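PDB 5AEG: alpha-glucosidase YIHQ from Escherichia coli, which hydrolyses sulfoquinovosyl diacylglycerides, and simple sulfoquinovosides such as sulfoquinovosyl glycerol, releasing sulfoquinovose for sulfoglycolysis. Local coordinates for residues H32-P37 against A66-A70; S43-D47 against I57-L61; S465-G471 against H498-D504; Y594-T600 against Y629-W635. One frame throughout, in Å; residues are numbered along the deposited sequence.

In the fold
Along the chain, contacts 1 and 2 come first, both in the N-terminal β-sheet domain; contact 3 follows in the TIM barrel and contact 4 in the C-terminal domain. Contacts 1 and 2 share strand 56-74. Contact 2 pairs its early part with strand 39-49 in a hairpin, and contact 1 brings the preceding loop, 32-37, against a later part of the same strand; their centres lie about 24 Å apart. Contact 3 sits about 6 Å from the centre of the chain, beside the active site. From contact 3, contact 4 lies about 26 Å and contact 1 about 43 Å, centre to centre, so the catalytic barrel is central, while contacts 1, 2 and 4 lie in the domains flanking it.

Contact 1 of 4, residues H32-P37 against A66-A70; sequences HSKDNP and ALTDA
H32, the last residue of strand 27-32, and the loop after it are fastened to segment 66-70, where strand 56-74 of the antiparallel sheet of the N-terminal, galactose mutarotase-like domain is broken at T68; the K34 and T68 CA atoms are nearest, at 4.6 Å. K34 and D35 turn the loop (phi/psi -56/-39° and -81/-27°). H32, chi1 t, donates from NE2 to T68 O at 3.0 Å, while ND1 has a weak hydrogen bond with C38 N. K34 CB points sideways, but chi1 near -108° swings the end in, and NZ salt-bridges D69 OD1 at 2.8 Å. D69 OD1 also accepts from T68 OG1 (3.1 Å). In the loop, S33 N donates to N36 O (3.0 Å), and S33 OG accepts from N36 N at 2.9 Å, an ST motif. P37 CG lies 4.1 Å from A66 CB, K34 CG 4.2 Å from T68 CB. Strands 39-49 and 79-85 flank segment 66-70: L67 has backbone hydrogen bonding to L39, D69 to S84, A66 O accepts from R85 NH1, and the H32 ring meets F83 edge-to-face.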
loop_
_atom_site.group_PDB
_atom_site.type_symbol
_atom_site.label_atom_id
_atom_site.label_comp_id
_atom_site.label_asym_id
_atom_site.label_seq_id
_atom_site.Cartn_x
_atom_site.Cartn_y
_atom_site.Cartn_z
ATOM N N HIS A 32 -10.161 2.183 33.264
ATOM C CA HIS A 32 -11.183 1.146 33.485
ATOM C C HIS A 32 -11.844 1.409 34.818
ATOM O O HIS A 32 -11.146 1.559 35.816
ATOM C CB HIS A 32 -10.540 -0.229 33.600
ATOM C CG HIS A 32 -11.502 -1.317 33.957
ATOM N ND1 HIS A 32 -12.255 -1.987 33.011
ATOM C CD2 HIS A 32 -11.830 -1.878 35.146
ATOM C CE1 HIS A 32 -13.020 -2.893 33.596
ATOM N NE2 HIS A 32 -12.774 -2.858 34.890
ATOM N N SER A 33 -13.150 1.427 34.856
ATOM C CA SER A 33 -13.852 1.214 36.116
ATOM C C SER A 33 -15.031 0.323 35.837
ATOM O O SER A 33 -15.333 0.002 34.640
ATOM C CB SER A 33 -14.354 2.544 36.647
ATOM O OG SER A 33 -15.288 3.086 35.723
ATOM N N LYS A 34 -15.707 -0.071 36.918
ATOM C CA LYS A 34 -16.944 -0.865 36.828
ATOM C C LYS A 34 -17.919 -0.151 35.975
ATOM O O LYS A 34 -18.530 -0.748 35.129
ATOM C CB LYS A 34 -17.586 -1.140 38.204
ATOM C CG LYS A 34 -17.467 -2.583 38.681
ATOM C CD LYS A 34 -18.788 -3.084 39.296
ATOM C CE LYS A 34 -18.623 -4.367 40.118
ATOM N NZ LYS A 34 -19.444 -5.551 39.697
ATOM N N ASP A 35 -17.982 1.164 36.100
ATOM C CA ASP A 35 -18.916 2.019 35.298
ATOM C C ASP A 35 -18.469 2.350 33.895
ATOM O O ASP A 35 -19.329 2.628 33.055
ATOM C CB ASP A 35 -19.113 3.379 35.978
ATOM C CG ASP A 35 -19.439 3.237 37.443
ATOM O OD1 ASP A 35 -20.638 3.011 37.736
ATOM O OD2 ASP A 35 -18.486 3.283 38.273
ATOM N N ASN A 36 -17.151 2.376 33.665
ATOM C CA ASN A 36 -16.572 2.647 32.324
ATOM C C ASN A 36 -15.507 1.646 31.980
ATOM O O ASN A 36 -14.327 1.889 32.122
ATOM C CB ASN A 36 -16.145 4.116 32.212
ATOM C CG ASN A 36 -17.373 5.036 31.993
ATOM O OD1 ASN A 36 -18.277 4.724 31.208
ATOM N ND2 ASN A 36 -17.436 6.131 32.723
ATOM N N PRO A 37 -15.929 0.422 31.633
ATOM C CA PRO A 37 -14.951 -0.622 31.365
ATOM C C PRO A 37 -14.148 -0.327 30.068
ATOM O O PRO A 37 -14.599 0.453 29.199
ATOM C CB PRO A 37 -15.829 -1.898 31.183
ATOM C CG PRO A 37 -17.172 -1.398 30.866
ATOM C CD PRO A 37 -17.306 -0.024 31.424
ATOM N N ALA A 66 -19.536 -6.859 28.784
ATOM C CA ALA A 66 -18.603 -5.950 29.392
ATOM C C ALA A 66 -17.997 -6.635 30.591
ATOM O O ALA A 66 -18.758 -7.182 31.434
ATOM C CB ALA A 66 -19.350 -4.681 29.826
ATOM N N LEU A 67 -16.669 -6.707 30.622
ATOM C CA LEU A 67 -15.919 -7.281 31.727
ATOM C C LEU A 67 -15.626 -6.155 32.709
ATOM O O LEU A 67 -14.575 -5.548 32.720
ATOM C CB LEU A 67 -14.703 -8.054 31.292
ATOM C CG LEU A 67 -14.938 -9.119 30.256
ATOM C CD1 LEU A 67 -13.645 -9.898 30.076
ATOM C CD2 LEU A 67 -16.050 -10.081 30.610
ATOM N N THR A 68 -16.625 -5.929 33.561
ATOM C CA THR A 68 -16.620 -4.801 34.466
ATOM C C THR A 68 -15.668 -5.011 35.676
ATOM O O THR A 68 -15.131 -4.033 36.255
ATOM C CB THR A 68 -18.007 -4.571 34.993
ATOM O OG1 THR A 68 -18.480 -5.786 35.583
ATOM C CG2 THR A 68 -18.976 -4.124 33.872
ATOM N N ASP A 69 -15.410 -6.263 36.038
ATOM C CA ASP A 69 -14.627 -6.539 37.255
ATOM C C ASP A 69 -13.201 -6.834 36.928
ATOM O O ASP A 69 -12.890 -7.561 35.964
ATOM C CB ASP A 69 -15.183 -7.777 38.000
ATOM C CG ASP A 69 -16.657 -7.683 38.302
ATOM O OD1 ASP A 69 -17.205 -6.556 38.301
ATOM O OD2 ASP A 69 -17.305 -8.748 38.474
ATOM N N ALA A 70 -12.275 -6.281 37.717
ATOM C CA ALA A 70 -10.869 -6.543 37.509
ATOM C C ALA A 70 -10.134 -6.798 38.835
ATOM O O ALA A 70 -10.309 -6.039 39.767
ATOM C CB ALA A 70 -10.221 -5.359 36.830
#

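Contact 2 of 4, residues S43-D47 against I57-L61; sequences SGIAD and IKDKL
Two neighbouring strands of a β-hairpin, 39-49 and 56-74, pair here in the large antiparallel sheet of the N-terminal, galactose mutarotase-like domain. The segment axes approach to 4.7 Å, with their N-to-C directions at 142°, a marked twist. Four backbone hydrogen bonds set the register. I45 and K60 form one hydrogen-bonded pair, I45 N to K60 O at 3.0 Å and K60 N to I45 O at 2.9 Å; D47 and K58 form the next, D47 N to K58 O at 2.9 Å and K58 N to D47 O at 3.1 Å. G44-L61 and A46-D59 are the non-hydrogen-bonded pairs. Among side chains, I45, D47, K58 and K60 share a face: I45 CB lies 4.3 Å from K60 CB, and D47 CB 4.0 Å from K60 CG. The charges stay looser, with D47 OD2 4.3 Å from K60 NZ, beyond a salt bridge. On the other face, with chi1 t, D59 OD1 salt-bridges R116 NH2 and lies 3.6 Å from G44 CA, where a β-carbon would clash with it.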
loop_
_atom_site.group_PDB
_atom_site.type_symbol
_atom_site.label_atom_id
_atom_site.label_comp_id
_atom_site.label_asym_id
_atom_site.label_seq_id
_atom_site.Cartn_x
_atom_site.Cartn_y
_atom_site.Cartn_z
ATOM N N SER A 43 -18.818 -13.319 21.281
ATOM C CA SER A 43 -18.668 -14.219 20.190
ATOM C C SER A 43 -19.542 -13.833 18.998
ATOM O O SER A 43 -20.540 -13.129 19.100
ATOM C CB SER A 43 -19.003 -15.680 20.558
ATOM O OG SER A 43 -20.407 -15.751 20.844
ATOM N N GLY A 44 -19.092 -14.304 17.842
ATOM C CA GLY A 44 -19.854 -14.033 16.613
ATOM C C GLY A 44 -19.544 -15.056 15.571
ATOM O O GLY A 44 -18.577 -15.835 15.704
ATOM N N ILE A 45 -20.312 -15.007 14.463
ATOM C CA ILE A 45 -19.991 -15.844 13.308
ATOM C C ILE A 45 -19.790 -14.933 12.094
ATOM O O ILE A 45 -20.693 -14.148 11.770
ATOM C CB ILE A 45 -21.100 -16.864 12.993
ATOM C CG1 ILE A 45 -21.351 -17.819 14.186
ATOM C CG2 ILE A 45 -20.709 -17.675 11.726
ATOM C CD1 ILE A 45 -22.795 -18.377 14.158
ATOM N N ALA A 46 -18.637 -15.019 11.461
ATOM C CA ALA A 46 -18.384 -14.197 10.262
ATOM C C ALA A 46 -19.369 -14.479 9.103
ATOM O O ALA A 46 -19.580 -15.616 8.766
ATOM C CB ALA A 46 -16.972 -14.415 9.795
ATOM N N ASP A 47 -19.958 -13.434 8.533
ATOM C CA ASP A 47 -20.930 -13.577 7.442
ATOM C C ASP A 47 -20.341 -12.926 6.204
ATOM O O ASP A 47 -20.370 -11.714 6.075
ATOM C CB ASP A 47 -22.198 -12.862 7.855
ATOM C CG ASP A 47 -23.330 -12.991 6.803
ATOM O OD1 ASP A 47 -23.119 -13.702 5.822
ATOM O OD2 ASP A 47 -24.411 -12.387 6.991
ATOM N N ILE A 57 -18.369 -8.299 4.215
ATOM C CA ILE A 57 -17.982 -8.997 5.452
ATOM C C ILE A 57 -18.661 -8.311 6.598
ATOM O O ILE A 57 -18.490 -7.146 6.835
ATOM C CB ILE A 57 -16.454 -9.237 5.608
ATOM C CG1 ILE A 57 -16.157 -9.814 7.001
ATOM C CG2 ILE A 57 -15.598 -8.016 5.285
ATOM C CD1 ILE A 57 -14.870 -10.619 7.026
ATOM N N LYS A 58 -19.506 -9.029 7.294
ATOM C CA LYS A 58 -20.139 -8.461 8.491
ATOM C C LYS A 58 -20.320 -9.506 9.599
ATOM O O LYS A 58 -20.243 -10.682 9.330
ATOM C CB LYS A 58 -21.485 -7.890 8.127
ATOM C CG LYS A 58 -22.471 -8.958 7.716
ATOM C CD LYS A 58 -23.893 -8.530 8.096
ATOM C CE LYS A 58 -24.346 -7.276 7.372
ATOM N NZ LYS A 58 -24.323 -7.540 5.908
ATOM N N ASP A 59 -20.601 -9.066 10.823
ATOM C CA ASP A 59 -20.782 -10.060 11.910
ATOM C C ASP A 59 -22.239 -10.578 12.036
ATOM O O ASP A 59 -23.175 -9.828 11.804
ATOM C CB ASP A 59 -20.389 -9.430 13.234
ATOM C CG ASP A 59 -19.877 -10.454 14.223
ATOM O OD1 ASP A 59 -19.883 -11.694 13.935
ATOM O OD2 ASP A 59 -19.433 -9.961 15.265
ATOM N N LYS A 60 -22.415 -11.844 12.396
ATOM C CA LYS A 60 -23.608 -12.296 13.093
ATOM C C LYS A 60 -23.251 -12.330 14.593
ATOM O O LYS A 60 -22.775 -13.333 15.055
ATOM C CB LYS A 60 -24.045 -13.700 12.669
ATOM C CG LYS A 60 -24.135 -13.911 11.175
ATOM C CD LYS A 60 -24.559 -15.345 10.853
ATOM C CE LYS A 60 -26.073 -15.505 10.888
ATOM N NZ LYS A 60 -26.670 -14.948 9.635
ATOM N N LEU A 61 -23.456 -11.214 15.280
ATOM C CA LEU A 61 -23.037 -11.084 16.659
ATOM C C LEU A 61 -23.877 -12.000 17.593
ATOM O O LEU A 61 -25.083 -11.953 17.550
ATOM C CB LEU A 61 -23.209 -9.668 17.117
ATOM C CG LEU A 61 -22.706 -9.427 18.553
ATOM C CD1 LEU A 61 -21.226 -9.696 18.778
ATOM C CD2 LEU A 61 -23.088 -8.066 18.951
#

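Contact 3 of 4, residues S465-G471 against H498-D504; sequences STMMWAG and HGLHHSD
This is a buried parallel strand pairing in the (β/α)8 barrel, the two strands of a β-α-β unit whose crossover runs through helix 486-495. M468 pairs with H501 and W469 with H502, both at 4.8 Å CA to CA. The ladder runs M468 N to L500 O (3.0 Å), H502 N to M468 O (3.0 Å) and A470 N to H502 O (2.8 Å). Before it, H498, chi1 t, donates from NE2 to S465 O at 3.0 Å, and M468, all chi m, lays CG 3.4 Å from the H498 ring centroid. On the other face, W469 CB sits over the H502 ring, 3.7 Å from its centroid, while H502 NE2 is hydrogen-bonded to R535. W469 also approaches the nucleophile D405, and D504 lies beside the substrate-binding H537 and salt-bridges R535, so the strand ends help build the active site. Water 1 bridges G471 O (2.7 Å) and D504 N (3.0 Å). With W469 chi1 near 114°, between wells, its NE1 donates to D504 OD2 at 3.1 Å.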
loop_
_atom_site.group_PDB
_atom_site.type_symbol
_atom_site.label_atom_id
_atom_site.label_comp_id
_atom_site.label_asym_id
_atom_site.label_seq_id
_atom_site.Cartn_x
_atom_site.Cartn_y
_atom_site.Cartn_z
ATOM N N SER A 465 8.487 -5.967 0.534
ATOM C CA SER A 465 8.093 -5.393 -0.802
ATOM C C SER A 465 9.093 -4.275 -1.110
ATOM O O SER A 465 9.193 -3.271 -0.377
ATOM C CB SER A 465 6.695 -4.840 -0.821
ATOM O OG SER A 465 6.435 -4.273 -2.086
ATOM N N THR A 466 9.817 -4.403 -2.205
ATOM C CA THR A 466 10.777 -3.427 -2.550
ATOM C C THR A 466 10.163 -2.106 -3.078
ATOM O O THR A 466 10.873 -1.092 -3.171
ATOM C CB THR A 466 11.727 -3.987 -3.651
ATOM O OG1 THR A 466 10.956 -4.691 -4.668
ATOM C CG2 THR A 466 12.720 -5.048 -3.006
ATOM N N MET A 467 8.893 -2.129 -3.441
ATOM C CA MET A 467 8.190 -0.904 -3.916
ATOM C C MET A 467 6.733 -1.149 -3.883
ATOM O O MET A 467 6.273 -2.231 -4.364
ATOM C CB MET A 467 8.622 -0.598 -5.356
ATOM C CG MET A 467 7.798 0.455 -6.040
ATOM S SD MET A 467 7.919 2.157 -5.425
ATOM C CE MET A 467 9.560 2.556 -6.073
ATOM N N MET A 468 5.969 -0.203 -3.321
ATOM C CA MET A 468 4.536 -0.267 -3.414
ATOM C C MET A 468 4.076 0.567 -4.628
ATOM O O MET A 468 4.652 1.596 -4.966
ATOM C CB MET A 468 3.802 0.196 -2.136
ATOM C CG MET A 468 4.247 -0.467 -0.868
ATOM S SD MET A 468 4.148 -2.232 -0.904
ATOM C CE MET A 468 2.497 -2.595 -1.363
ATOM N N TRP A 469 3.009 0.084 -5.287
ATOM C CA TRP A 469 2.272 0.926 -6.230
ATOM C C TRP A 469 0.846 1.040 -5.761
ATOM O O TRP A 469 0.278 0.108 -5.171
ATOM C CB TRP A 469 2.472 0.592 -7.707
ATOM C CG TRP A 469 1.305 0.066 -8.508
ATOM C CD1 TRP A 469 0.428 0.783 -9.289
ATOM C CD2 TRP A 469 0.944 -1.323 -8.680
ATOM N NE1 TRP A 469 -0.477 -0.071 -9.851
ATOM C CE2 TRP A 469 -0.208 -1.352 -9.448
ATOM C CE3 TRP A 469 1.432 -2.524 -8.134
ATOM C CZ2 TRP A 469 -0.871 -2.574 -9.780
ATOM C CZ3 TRP A 469 0.807 -3.709 -8.475
ATOM C CH2 TRP A 469 -0.372 -3.712 -9.234
ATOM N N ALA A 470 0.214 2.133 -6.171
ATOM C CA ALA A 470 -1.100 2.459 -5.668
ATOM C C ALA A 470 -2.287 1.670 -6.265
ATOM O O ALA A 470 -3.411 1.987 -5.986
ATOM C CB ALA A 470 -1.341 3.945 -5.833
ATOM N N GLY A 471 -2.007 0.639 -7.035
ATOM C CA GLY A 471 -3.070 -0.203 -7.530
ATOM C C GLY A 471 -3.933 0.510 -8.550
ATOM O O GLY A 471 -3.432 1.367 -9.234
ATOM N N HIS A 498 6.205 2.149 5.248
ATOM C CA HIS A 498 6.637 1.843 3.873
ATOM C C HIS A 498 6.764 3.216 3.126
ATOM O O HIS A 498 5.791 4.024 3.006
ATOM C CB HIS A 498 5.695 0.893 3.138
ATOM C CG HIS A 498 6.389 0.234 1.976
ATOM N ND1 HIS A 498 6.976 0.949 0.942
ATOM C CD2 HIS A 498 6.717 -1.056 1.771
ATOM C CE1 HIS A 498 7.592 0.118 0.124
ATOM N NE2 HIS A 498 7.437 -1.110 0.598
ATOM N N GLY A 499 8.011 3.530 2.738
ATOM C CA GLY A 499 8.412 4.828 2.232
ATOM C C GLY A 499 8.758 4.876 0.721
ATOM O O GLY A 499 9.285 5.847 0.268
ATOM N N LEU A 500 8.428 3.834 -0.066
ATOM C CA LEU A 500 8.635 3.801 -1.499
ATOM C C LEU A 500 7.325 3.543 -2.233
ATOM O O LEU A 500 6.803 2.429 -2.148
ATOM C CB LEU A 500 9.705 2.735 -1.868
ATOM C CG LEU A 500 11.063 2.852 -1.141
ATOM C CD1 LEU A 500 11.939 1.671 -1.452
ATOM C CD2 LEU A 500 11.709 4.122 -1.534
ATOM N N HIS A 501 6.814 4.514 -3.000
ATOM C CA HIS A 501 5.456 4.476 -3.497
ATOM C C HIS A 501 5.376 5.157 -4.842
ATOM O O HIS A 501 5.851 6.259 -4.971
ATOM C CB HIS A 501 4.522 5.235 -2.519
ATOM C CG HIS A 501 3.064 5.012 -2.712
ATOM N ND1 HIS A 501 2.232 5.939 -3.295
ATOM C CD2 HIS A 501 2.262 4.022 -2.278
ATOM C CE1 HIS A 501 0.986 5.532 -3.221
ATOM N NE2 HIS A 501 0.970 4.384 -2.555
ATOM N N HIS A 502 4.658 4.531 -5.782
ATOM C CA HIS A 502 4.301 5.188 -7.065
ATOM C C HIS A 502 2.954 4.739 -7.512
ATOM O O HIS A 502 2.252 3.917 -6.819
ATOM C CB HIS A 502 5.389 4.925 -8.162
ATOM C CG HIS A 502 5.376 3.541 -8.750
ATOM N ND1 HIS A 502 5.771 2.422 -8.057
ATOM C CD2 HIS A 502 4.980 3.095 -9.965
ATOM C CE1 HIS A 502 5.724 1.363 -8.844
ATOM N NE2 HIS A 502 5.146 1.725 -9.971
ATOM N N SER A 503 2.512 5.366 -8.592
ATOM C CA SER A 503 1.221 5.074 -9.173
ATOM C C SER A 503 1.365 4.914 -10.711
ATOM O O SER A 503 2.361 5.359 -11.339
ATOM C CB SER A 503 0.170 6.113 -8.797
ATOM O OG SER A 503 0.545 7.454 -9.300
ATOM N N ASP A 504 0.360 4.241 -11.283
ATOM C CA ASP A 504 0.230 4.179 -12.764
ATOM C C ASP A 504 0.063 5.625 -13.360
ATOM O O ASP A 504 -0.883 6.341 -12.994
ATOM C CB ASP A 504 -1.006 3.359 -13.168
ATOM C CG ASP A 504 -0.942 1.896 -12.722
ATOM O OD1 ASP A 504 0.069 1.177 -12.921
ATOM O OD2 ASP A 504 -1.932 1.496 -12.070
HETATM O O HOH W 1 -1.512 3.258 -9.217
#

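Contact 4 of 4, residues Y594-T600 against Y629-W635; sequences YEDDAHT and YLPEDNW
Within the C-terminal domain, loop 594-600 docks against the end of strand 625-630 and the loop that follows, with Y594 and P631 the nearest CA pair at 6.9 Å. A type I turn from Y594 to D597 leads into a 3-10 segment at 599-600. Y594, chi1 m and chi2 -87°, lays its ring against P631: the proline CG stands 3.5 Å from the ring centroid, 4° off its normal, a CH-pi contact. The Y594 OH then donates to D633 OD2 at 2.6 Å. D597, chi1 t, extends OD2 to Y629 OH, itself on a chi1 t side chain, at a very short 2.4 Å; D597 OD1 accepts from H599 N at 3.0 Å in an Asx turn. H599, chi1 t, presents its ring edge to the face of Y629, the centroids 4.6 Å apart and the planes at 69°. W635, chi1 m, donates from NE1 to P631 O at 2.9 Å, a bond within 629-635. Water 2 joins D597 OD2 and E632 N, at 2.8 Å from each. D633 OD2 also salt-bridges R663, on strand 660-663. Each carboxylate thus accepts a phenol proton, while the tyrosine ring packs on P631 (Y594) or H599 (Y629).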
loop_
_atom_site.group_PDB
_atom_site.type_symbol
_atom_site.label_atom_id
_atom_site.label_comp_id
_atom_site.label_asym_id
_atom_site.label_seq_id
_atom_site.Cartn_x
_atom_site.Cartn_y
_atom_site.Cartn_z
ATOM N N TYR A 594 7.411 20.096 10.096
ATOM C CA TYR A 594 6.741 21.334 10.537
ATOM C C TYR A 594 5.805 20.914 11.677
ATOM O O TYR A 594 4.651 21.186 11.666
ATOM C CB TYR A 594 5.996 22.084 9.359
ATOM C CG TYR A 594 6.996 22.448 8.298
ATOM C CD1 TYR A 594 7.725 23.659 8.384
ATOM C CD2 TYR A 594 7.329 21.564 7.279
ATOM C CE1 TYR A 594 8.771 23.938 7.485
ATOM C CE2 TYR A 594 8.330 21.863 6.327
ATOM C CZ TYR A 594 9.013 23.078 6.396
ATOM O OH TYR A 594 10.071 23.378 5.573
ATOM N N GLU A 595 6.361 20.257 12.701
ATOM C CA GLU A 595 5.555 19.671 13.789
ATOM C C GLU A 595 4.714 20.623 14.544
ATOM O O GLU A 595 3.624 20.247 14.989
ATOM C CB GLU A 595 6.446 18.923 14.809
ATOM C CG GLU A 595 6.933 17.576 14.368
ATOM C CD GLU A 595 7.490 16.758 15.522
ATOM O OE1 GLU A 595 7.384 17.231 16.700
ATOM O OE2 GLU A 595 7.961 15.624 15.289
ATOM N N ASP A 596 5.158 21.897 14.638
ATOM C CA ASP A 596 4.464 22.887 15.427
ATOM C C ASP A 596 3.361 23.545 14.644
ATOM O O ASP A 596 2.674 24.364 15.186
ATOM C CB ASP A 596 5.479 23.930 15.982
ATOM C CG ASP A 596 6.317 24.594 14.860
ATOM O OD1 ASP A 596 6.478 24.019 13.683
ATOM O OD2 ASP A 596 6.883 25.664 15.185
ATOM N N ASP A 597 3.195 23.229 13.342
ATOM C CA ASP A 597 2.173 23.864 12.518
ATOM C C ASP A 597 0.898 23.008 12.521
ATOM O O ASP A 597 0.861 21.910 11.879
ATOM C CB ASP A 597 2.703 24.115 11.100
ATOM C CG ASP A 597 1.758 24.861 10.223
ATOM O OD1 ASP A 597 0.528 24.747 10.410
ATOM O OD2 ASP A 597 2.202 25.543 9.245
ATOM N N ALA A 598 -0.126 23.503 13.226
ATOM C CA ALA A 598 -1.401 22.751 13.404
ATOM C C ALA A 598 -2.127 22.412 12.084
ATOM O O ALA A 598 -2.713 21.342 11.944
ATOM C CB ALA A 598 -2.350 23.508 14.326
ATOM N N HIS A 599 -1.976 23.274 11.073
ATOM C CA HIS A 599 -2.666 23.113 9.838
ATOM C C HIS A 599 -2.138 21.889 9.063
ATOM O O HIS A 599 -2.901 21.214 8.347
ATOM C CB HIS A 599 -2.585 24.382 8.997
ATOM C CG HIS A 599 -3.555 24.358 7.852
ATOM N ND1 HIS A 599 -4.918 24.180 8.031
ATOM C CD2 HIS A 599 -3.361 24.382 6.513
ATOM C CE1 HIS A 599 -5.515 24.120 6.854
ATOM N NE2 HIS A 599 -4.596 24.273 5.914
ATOM N N THR A 600 -0.900 21.586 9.240
ATOM C CA THR A 600 -0.243 20.521 8.409
ATOM C C THR A 600 -0.839 19.110 8.741
ATOM O O THR A 600 -0.736 18.198 7.905
ATOM C CB THR A 600 1.242 20.439 8.573
ATOM O OG1 THR A 600 1.620 20.070 9.925
ATOM C CG2 THR A 600 1.948 21.775 8.129
ATOM N N TYR A 629 -1.062 24.917 0.582
ATOM C CA TYR A 629 -0.592 25.467 1.836
ATOM C C TYR A 629 0.900 25.397 1.926
ATOM O O TYR A 629 1.481 24.334 1.798
ATOM C CB TYR A 629 -1.282 24.737 3.055
ATOM C CG TYR A 629 -0.793 25.306 4.351
ATOM C CD1 TYR A 629 -1.241 26.592 4.792
ATOM C CD2 TYR A 629 0.150 24.654 5.109
ATOM C CE1 TYR A 629 -0.792 27.131 6.031
ATOM C CE2 TYR A 629 0.614 25.202 6.327
ATOM C CZ TYR A 629 0.158 26.474 6.744
ATOM O OH TYR A 629 0.677 26.971 7.969
ATOM N N LEU A 630 1.561 26.526 2.265
ATOM C CA LEU A 630 2.953 26.474 2.612
ATOM C C LEU A 630 3.166 26.701 4.114
ATOM O O LEU A 630 2.622 27.686 4.663
ATOM C CB LEU A 630 3.722 27.574 1.839
ATOM C CG LEU A 630 3.696 27.489 0.304
ATOM C CD1 LEU A 630 4.425 28.722 -0.356
ATOM C CD2 LEU A 630 4.362 26.240 -0.172
ATOM N N PRO A 631 3.879 25.779 4.778
ATOM C CA PRO A 631 4.207 26.044 6.162
ATOM C C PRO A 631 5.327 27.179 6.178
ATOM O O PRO A 631 5.836 27.620 5.091
ATOM C CB PRO A 631 4.784 24.750 6.663
ATOM C CG PRO A 631 5.513 24.199 5.423
ATOM C CD PRO A 631 4.703 24.690 4.242
ATOM N N GLU A 632 5.611 27.691 7.361
ATOM C CA GLU A 632 6.532 28.831 7.468
ATOM C C GLU A 632 7.956 28.453 7.133
ATOM O O GLU A 632 8.603 27.654 7.816
ATOM C CB GLU A 632 6.448 29.477 8.907
ATOM C CG GLU A 632 7.017 30.929 8.931
ATOM C CD GLU A 632 6.321 31.861 7.923
ATOM O OE1 GLU A 632 5.154 32.357 8.151
ATOM O OE2 GLU A 632 6.937 32.117 6.848
ATOM N N ASP A 633 8.428 28.968 6.004
ATOM C CA ASP A 633 9.751 28.674 5.528
ATOM C C ASP A 633 9.939 29.634 4.386
ATOM O O ASP A 633 9.040 30.324 3.974
ATOM C CB ASP A 633 9.977 27.189 5.081
ATOM C CG ASP A 633 11.331 26.670 5.405
ATOM O OD1 ASP A 633 12.284 27.449 5.260
ATOM O OD2 ASP A 633 11.542 25.464 5.745
ATOM N N ASN A 634 11.150 29.663 3.903
ATOM C CA ASN A 634 11.445 30.431 2.669
ATOM C C ASN A 634 11.373 29.498 1.439
ATOM O O ASN A 634 12.283 28.737 1.216
ATOM C CB ASN A 634 12.765 31.142 2.821
ATOM C CG ASN A 634 12.611 32.342 3.843
ATOM O OD1 ASN A 634 11.636 33.199 3.791
ATOM N ND2 ASN A 634 13.431 32.309 4.816
ATOM N N TRP A 635 10.288 29.642 0.720
ATOM C CA TRP A 635 9.917 28.752 -0.401
ATOM C C TRP A 635 10.227 29.445 -1.696
ATOM O O TRP A 635 10.112 30.664 -1.798
ATOM C CB TRP A 635 8.439 28.389 -0.302
ATOM C CG TRP A 635 8.148 27.494 0.838
ATOM C CD1 TRP A 635 7.525 27.858 1.986
ATOM C CD2 TRP A 635 8.541 26.112 1.014
ATOM N NE1 TRP A 635 7.419 26.804 2.794
ATOM C CE2 TRP A 635 8.101 25.735 2.264
ATOM C CE3 TRP A 635 9.207 25.174 0.227
ATOM C CZ2 TRP A 635 8.271 24.475 2.749
ATOM C CZ3 TRP A 635 9.343 23.916 0.694
ATOM C CH2 TRP A 635 8.897 23.578 1.946
HETATM O O HOH W 2 4.632 26.737 9.789
#